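PDB 1G63: epidermin modifying enzyme EPID from Staphylococcus epidermidis, which catalyses the FMN-dependent oxidative decarboxylation of the C-terminal cysteine of the epidermin precursor peptide, forming a carbon-carbon double bond. Local coordinates for residues E31-F36 / F52-Y57; F113-I118 / I160-I165. All coordinates share one frame; numbering follows the deposited sequence.

Interaction 1 of 2, residues E31-F36 / F52-Y57; sequences EVNILF and FCDNLY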
loop_
_atom_site.group_PDB
_atom_site.type_symbol
_atom_site.label_atom_id
_atom_site.label_comp_id
_atom_site.label_asym_id
_atom_site.label_seq_id
_atom_site.Cartn_x
_atom_site.Cartn_y
_atom_site.Cartn_z
ATOM N N GLU B 31 -39.849 3.533 8.400
ATOM C CA GLU B 31 -38.450 3.217 8.182
ATOM C C GLU B 31 -37.611 3.995 9.181
ATOM O O GLU B 31 -38.008 5.067 9.646
ATOM C CB GLU B 31 -38.024 3.612 6.762
ATOM C CG GLU B 31 -38.168 2.526 5.717
ATOM C CD GLU B 31 -37.649 2.955 4.354
ATOM O OE1 GLU B 31 -36.600 3.630 4.298
ATOM O OE2 GLU B 31 -38.279 2.610 3.332
ATOM N N VAL B 32 -36.461 3.435 9.526
ATOM C CA VAL B 32 -35.525 4.094 10.416
ATOM C C VAL B 32 -34.161 3.838 9.791
ATOM O O VAL B 32 -33.644 2.722 9.809
ATOM C CB VAL B 32 -35.598 3.545 11.849
ATOM C CG1 VAL B 32 -35.618 2.051 11.818
ATOM C CG2 VAL B 32 -34.410 4.048 12.662
ATOM N N ASN B 33 -33.612 4.886 9.191
ATOM C CA ASN B 33 -32.325 4.818 8.520
ATOM C C ASN B 33 -31.269 5.529 9.360
ATOM O O ASN B 33 -31.596 6.256 10.299
ATOM C CB ASN B 33 -32.448 5.449 7.136
ATOM C CG ASN B 33 -33.549 4.807 6.304
ATOM O OD1 ASN B 33 -34.350 5.495 5.684
ATOM N ND2 ASN B 33 -33.585 3.488 6.284
ATOM N N ILE B 34 -30.000 5.331 9.026
ATOM C CA ILE B 34 -28.955 5.950 9.816
ATOM C C ILE B 34 -27.785 6.522 9.006
ATOM O O ILE B 34 -27.460 6.047 7.916
ATOM C CB ILE B 34 -28.461 4.939 10.874
ATOM C CG1 ILE B 34 -27.597 5.645 11.917
ATOM C CG2 ILE B 34 -27.747 3.795 10.191
ATOM C CD1 ILE B 34 -27.515 4.905 13.233
ATOM N N LEU B 35 -27.171 7.562 9.556
ATOM C CA LEU B 35 -26.052 8.256 8.929
ATOM C C LEU B 35 -25.073 8.612 10.059
ATOM O O LEU B 35 -25.475 9.179 11.067
ATOM C CB LEU B 35 -26.578 9.529 8.247
ATOM C CG LEU B 35 -25.711 10.312 7.259
ATOM C CD1 LEU B 35 -26.479 11.542 6.782
ATOM C CD2 LEU B 35 -24.416 10.729 7.920
ATOM N N PHE B 36 -23.797 8.276 9.898
ATOM C CA PHE B 36 -22.800 8.553 10.938
ATOM C C PHE B 36 -21.816 9.665 10.598
ATOM O O PHE B 36 -21.585 9.989 9.434
ATOM C CB PHE B 36 -21.977 7.295 11.254
ATOM C CG PHE B 36 -22.768 6.176 11.884
ATOM C CD1 PHE B 36 -23.444 5.254 11.093
ATOM C CD2 PHE B 36 -22.826 6.041 13.274
ATOM C CE1 PHE B 36 -24.169 4.198 11.674
ATOM C CE2 PHE B 36 -23.543 4.996 13.862
ATOM C CZ PHE B 36 -24.216 4.071 13.063
ATOM N N PHE B 52 -29.894 -3.817 11.269
ATOM C CA PHE B 52 -31.044 -3.337 12.021
ATOM C C PHE B 52 -31.783 -2.223 11.302
ATOM O O PHE B 52 -32.995 -2.118 11.409
ATOM C CB PHE B 52 -30.615 -2.839 13.402
ATOM C CG PHE B 52 -29.782 -3.819 14.173
ATOM C CD1 PHE B 52 -28.410 -3.916 13.950
ATOM C CD2 PHE B 52 -30.368 -4.654 15.111
ATOM C CE1 PHE B 52 -27.632 -4.836 14.654
ATOM C CE2 PHE B 52 -29.600 -5.581 15.822
ATOM C CZ PHE B 52 -28.229 -5.670 15.590
ATOM N N CYS B 53 -31.046 -1.396 10.571
ATOM C CA CYS B 53 -31.629 -0.280 9.835
ATOM C C CYS B 53 -32.103 -0.657 8.441
ATOM O O CYS B 53 -31.627 -1.623 7.846
ATOM C CB CYS B 53 -30.615 0.867 9.717
ATOM S SG CYS B 53 -30.412 1.821 11.248
ATOM N N ASP B 54 -33.047 0.122 7.927
ATOM C CA ASP B 54 -33.567 -0.105 6.591
ATOM C C ASP B 54 -32.503 0.327 5.585
ATOM O O ASP B 54 -32.288 -0.336 4.572
ATOM C CB ASP B 54 -34.856 0.695 6.393
ATOM C CG ASP B 54 -36.001 0.173 7.243
ATOM O OD1 ASP B 54 -36.603 -0.854 6.869
ATOM O OD2 ASP B 54 -36.292 0.778 8.292
ATOM N N ASN B 55 -31.834 1.437 5.877
ATOM C CA ASN B 55 -30.785 1.946 5.006
ATOM C C ASN B 55 -29.687 2.659 5.780
ATOM O O ASN B 55 -29.952 3.360 6.759
ATOM C CB ASN B 55 -31.341 2.928 3.975
ATOM C CG ASN B 55 -32.449 2.344 3.147
ATOM O OD1 ASN B 55 -33.609 2.363 3.550
ATOM N ND2 ASN B 55 -32.101 1.814 1.982
ATOM N N LEU B 56 -28.453 2.476 5.325
ATOM C CA LEU B 56 -27.296 3.118 5.927
ATOM C C LEU B 56 -26.673 4.034 4.877
ATOM O O LEU B 56 -26.299 3.575 3.799
ATOM C CB LEU B 56 -26.260 2.077 6.361
ATOM C CG LEU B 56 -24.853 2.611 6.682
ATOM C CD1 LEU B 56 -24.886 3.555 7.869
ATOM C CD2 LEU B 56 -23.935 1.444 6.964
ATOM N N TYR B 57 -26.575 5.322 5.184
ATOM C CA TYR B 57 -25.971 6.263 4.254
ATOM C C TYR B 57 -24.489 6.385 4.590
ATOM O O TYR B 57 -24.122 6.878 5.655
ATOM C CB TYR B 57 -26.662 7.622 4.347
ATOM C CG TYR B 57 -28.129 7.569 3.992
ATOM C CD1 TYR B 57 -29.108 7.731 4.972
ATOM C CD2 TYR B 57 -28.539 7.335 2.683
ATOM C CE1 TYR B 57 -30.455 7.662 4.656
ATOM C CE2 TYR B 57 -29.883 7.260 2.354
ATOM C CZ TYR B 57 -30.840 7.428 3.342
ATOM O OH TYR B 57 -32.177 7.372 3.017
#

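Interaction 2 of 2, residues F113-I118 / I160-I165; sequences FPNMNI and ITMPNI. With FMN (flavin mononucleotide), chain N.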
loop_
_atom_site.group_PDB
_atom_site.type_symbol
_atom_site.label_atom_id
_atom_site.label_comp_id
_atom_site.label_asym_id
_atom_site.label_seq_id
_atom_site.Cartn_x
_atom_site.Cartn_y
_atom_site.Cartn_z
ATOM N N PHE B 113 -30.603 15.486 20.439
ATOM C CA PHE B 113 -30.507 14.868 21.766
ATOM C C PHE B 113 -29.060 14.929 22.263
ATOM O O PHE B 113 -28.269 14.018 22.039
ATOM C CB PHE B 113 -30.976 13.412 21.731
ATOM C CG PHE B 113 -32.420 13.253 21.390
ATOM C CD1 PHE B 113 -32.834 13.185 20.058
ATOM C CD2 PHE B 113 -33.380 13.195 22.396
ATOM C CE1 PHE B 113 -34.186 13.060 19.739
ATOM C CE2 PHE B 113 -34.730 13.071 22.087
ATOM C CZ PHE B 113 -35.135 13.003 20.756
ATOM N N PRO B 114 -28.702 16.013 22.953
ATOM C CA PRO B 114 -27.344 16.191 23.473
ATOM C C PRO B 114 -26.868 15.074 24.393
ATOM O O PRO B 114 -27.635 14.555 25.206
ATOM C CB PRO B 114 -27.429 17.523 24.219
ATOM C CG PRO B 114 -28.513 18.260 23.499
ATOM C CD PRO B 114 -29.543 17.180 23.273
ATOM N N ASN B 115 -25.597 14.705 24.246
ATOM C CA ASN B 115 -24.979 13.701 25.104
ATOM C C ASN B 115 -23.494 14.005 25.230
ATOM O O ASN B 115 -22.760 14.005 24.241
ATOM C CB ASN B 115 -25.158 12.287 24.570
ATOM C CG ASN B 115 -24.609 11.239 25.532
ATOM O OD1 ASN B 115 -23.571 10.630 25.282
ATOM N ND2 ASN B 115 -25.302 11.044 26.656
ATOM N N MET B 116 -23.064 14.263 26.458
ATOM C CA MET B 116 -21.680 14.598 26.730
ATOM C C MET B 116 -21.499 14.640 28.236
ATOM O O MET B 116 -22.474 14.616 28.983
ATOM C CB MET B 116 -21.364 15.977 26.154
ATOM C CG MET B 116 -22.243 17.082 26.745
ATOM S SD MET B 116 -22.129 18.678 25.911
ATOM C CE MET B 116 -23.275 18.419 24.530
ATOM N N ASN B 117 -20.251 14.709 28.679
ATOM C CA ASN B 117 -19.967 14.787 30.094
ATOM C C ASN B 117 -20.520 16.111 30.600
ATOM O O ASN B 117 -20.556 17.095 29.863
ATOM C CB ASN B 117 -18.465 14.719 30.336
ATOM C CG ASN B 117 -18.113 14.753 31.802
ATOM O OD1 ASN B 117 -18.079 15.817 32.422
ATOM N ND2 ASN B 117 -17.863 13.587 32.370
ATOM N N ILE B 118 -20.956 16.125 31.856
ATOM C CA ILE B 118 -21.530 17.321 32.465
ATOM C C ILE B 118 -20.662 18.583 32.348
ATOM O O ILE B 118 -21.188 19.677 32.168
ATOM C CB ILE B 118 -21.867 17.062 33.958
ATOM C CG1 ILE B 118 -22.638 18.250 34.533
ATOM C CG2 ILE B 118 -20.597 16.805 34.742
ATOM C CD1 ILE B 118 -23.973 18.504 33.845
ATOM N N ILE B 160 -25.200 13.588 32.963
ATOM C CA ILE B 160 -26.259 13.544 31.961
ATOM C C ILE B 160 -26.348 12.087 31.486
ATOM O O ILE B 160 -25.355 11.360 31.487
ATOM C CB ILE B 160 -25.997 14.525 30.745
ATOM C CG1 ILE B 160 -25.187 13.835 29.661
ATOM C CG2 ILE B 160 -25.292 15.799 31.206
ATOM C CD1 ILE B 160 -26.030 13.299 28.550
ATOM N N THR B 161 -27.543 11.652 31.118
ATOM C CA THR B 161 -27.730 10.282 30.666
ATOM C C THR B 161 -28.452 10.214 29.330
ATOM O O THR B 161 -28.987 11.203 28.848
ATOM C CB THR B 161 -28.551 9.463 31.685
ATOM O OG1 THR B 161 -29.851 10.045 31.834
ATOM C CG2 THR B 161 -27.857 9.442 33.029
ATOM N N MET B 162 -28.467 9.028 28.741
ATOM C CA MET B 162 -29.143 8.827 27.470
ATOM C C MET B 162 -30.668 8.830 27.648
ATOM O O MET B 162 -31.195 8.359 28.660
ATOM C CB MET B 162 -28.673 7.509 26.831
ATOM C CG MET B 162 -27.260 7.565 26.216
ATOM S SD MET B 162 -27.148 8.386 24.581
ATOM C CE MET B 162 -27.303 9.973 25.045
ATOM N N PRO B 163 -31.393 9.370 26.657
ATOM C CA PRO B 163 -32.857 9.439 26.697
ATOM C C PRO B 163 -33.518 8.061 26.580
ATOM O O PRO B 163 -33.097 7.229 25.777
ATOM C CB PRO B 163 -33.206 10.306 25.485
ATOM C CG PRO B 163 -31.910 10.964 25.089
ATOM C CD PRO B 163 -30.885 9.923 25.392
ATOM N N ASN B 164 -34.555 7.832 27.378
ATOM C CA ASN B 164 -35.314 6.586 27.322
ATOM C C ASN B 164 -36.048 6.644 25.970
ATOM O O ASN B 164 -36.313 7.732 25.461
ATOM C CB ASN B 164 -36.296 6.550 28.504
ATOM C CG ASN B 164 -37.290 5.404 28.417
ATOM O OD1 ASN B 164 -38.272 5.468 27.665
ATOM N ND2 ASN B 164 -37.044 4.343 29.190
ATOM N N ILE B 165 -36.366 5.498 25.376
ATOM C CA ILE B 165 -37.040 5.497 24.075
ATOM C C ILE B 165 -38.411 6.180 24.126
ATOM O O ILE B 165 -38.903 6.695 23.121
ATOM C CB ILE B 165 -37.164 4.055 23.517
ATOM C CG1 ILE B 165 -37.126 4.087 21.986
ATOM C CG2 ILE B 165 -38.423 3.392 24.020
ATOM C CD1 ILE B 165 -38.331 4.694 21.322
HETATM N N1 FMN N . -18.075 14.275 22.678
HETATM C C2 FMN N . -19.368 14.536 23.050
HETATM O O2 FMN N . -19.964 15.526 22.736
HETATM N N3 FMN N . -20.058 13.579 23.866
HETATM C C4 FMN N . -19.536 12.416 24.317
HETATM O O4 FMN N . -20.207 11.668 25.044
HETATM C C4A FMN N . -18.141 12.149 23.943
HETATM N N5 FMN N . -17.549 11.014 24.294
HETATM C C5A FMN N . -16.315 10.711 23.788
HETATM C C6 FMN N . -15.702 9.417 24.085
HETATM C C7 FMN N . -14.422 9.103 23.729
HETATM C C7M FMN N . -13.819 7.727 24.049
HETATM C C8 FMN N . -13.700 9.998 22.802
HETATM C C8M FMN N . -12.336 9.638 22.264
HETATM C C9 FMN N . -14.257 11.244 22.534
HETATM C C9A FMN N . -15.530 11.640 22.987
HETATM N N10 FMN N . -16.154 12.898 22.720
HETATM C C10 FMN N . -17.472 13.156 23.076
HETATM C "C1'" FMN N . -15.451 13.892 21.895
HETATM C "C2'" FMN N . -15.909 13.756 20.422
HETATM O "O2'" FMN N . -15.709 12.460 19.854
HETATM C "C3'" FMN N . -15.185 14.782 19.553
HETATM O "O3'" FMN N . -15.545 16.131 19.996
HETATM C "C4'" FMN N . -15.441 14.678 18.057
HETATM O "O4'" FMN N . -14.565 15.563 17.315
HETATM C "C5'" FMN N . -16.883 14.931 17.643
HETATM O "O5'" FMN N . -17.054 14.689 16.231
HETATM P P FMN N . -18.474 14.540 15.539
HETATM O O1P FMN N . -19.246 15.785 15.846
HETATM O O2P FMN N . -19.101 13.298 16.047
HETATM O O3P FMN N . -18.140 14.415 14.008
HETATM O O HOH W 1 -21.919 13.498 32.677
#

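Interaction 1 of 2, residues E31-F36 / F52-Y57
The ring of Phe-36 meets Leu-56 at its edge: CD1 of Leu-56 lies in the ring plane, 3.9 Å from Phe-36 CD1, and the two side chains cross at about a right angle. The ring of Tyr-57 runs obliquely past Asn-33, with CE1 3.9 Å from Asn-33 CB and the ring plane 83° from the amide plane. The OD1 of that amide is hydrogen-bonded to His-74, which the Tyr-57 side chain also touches. The carboxylate of Asp-54 turns to the start of 31-36, its CG anti to the carbonyl carbon (chi1 -68°), and OD2 accepts a bond from Val-32 N at 2.9 Å on its anti side, 20° out of plane. The other oxygen, Asp-54 OD1, forms a salt bridge with Lys-26, which probably eases the repulsion between this carboxylate and that of Glu-31 nearby.

The backbones run in parallel register. Asp-54 N donates to Val-32 O at 3.3 Å, while Ile-34 N to Asn-55 O and Tyr-57 N to Ile-34 O are each 3.0 Å; the latter two make the parallel bridge between Ile-34 and Leu-56. On their side of the sheet, Ile-34 CG2 packs 3.5 Å from Cys-53 SG and 3.7 Å from Leu-56 CD1, and helix 18-25 covers Ile-34 and Cys-53 through Ile-22. Leu-35 points to the other side, where helix 98-105 lies against it.

Strand 56-57 is the outermost strand on this side of the chain's parallel sheet, and 32-36 hydrogen-bonds along its other edge to strand 5-9. The 3-2-1-4-5-6 strand order, with helices on the two sides, is that of a Rossmann-like flavoprotein fold.

Interaction 2 of 2, residues F113-I118 / I160-I165
Phe-113 closes on Pro-163 at the C-terminal end of strand 110-114, where the parallel sheet of the Rossmann-like fold gives way to an FMN-binding loop. Phe-113 CD2 stands 3.8 Å from Pro-163 CG, an oblique contact to which Val-168 of helix 165-172 adds by touching both residues. At Pro-114 the carbonyl O approaches Ile-160 CD1.

Asn-115 faces the cofactor with its backbone: its carbonyl O accepts a hydrogen bond from FMN N3, 2.8 Å long with an N-H...O angle of 168°. This bond ties the pyrimidine end of the flavin to the loop. The side chain leaves with CG anti to the backbone N (chi1 -175°), which carries it across to Ile-160 CD1.

The CB of Met-116 leaves away from 160-165; its CA lies 3.4 Å from FMN N3, and the thioether leads off from the flavin ring. The carbonyl O of Met-116 lies against Ile-160 CG1 at 2.9 Å, a tight non-bonded approach. Asn-117 is the N-cap of the next helix, its OD1 bonding Arg-119 N. Ile-118 then returns to Ile-160, the two side chains sliding past each other in opposite directions with Ile-118 CD1 4.0 Å from Ile-160 CG2. The touching parts, 113-118 and 160-163, run roughly antiparallel (161° between end-to-end directions), and a water joins their backbones, accepting from Ile-118 N at 2.9 Å and from Ile-160 N at 3.3 Å.

Interactions 1 and 2 reach the same parallel sheet on opposite sides of the chain's centre; their centres lie 21 Å apart and their nearest atoms about 10 Å, without touching. Interaction 1 joins the sheet's edge strand 56-57 to strand 32-36, whereas interaction 2 lies at the end of strand 110-114, beyond strands 5-9 and 76-82. One FMN relates them: 113-118 bonds its flavin end directly, while the phosphate end of the same FMN lies about 8 Å from the side chain of Phe-36 in interaction 1. Within the chain, Leu-35 of interaction 1 is about 7 Å, side chain to side chain, from active-site His-67.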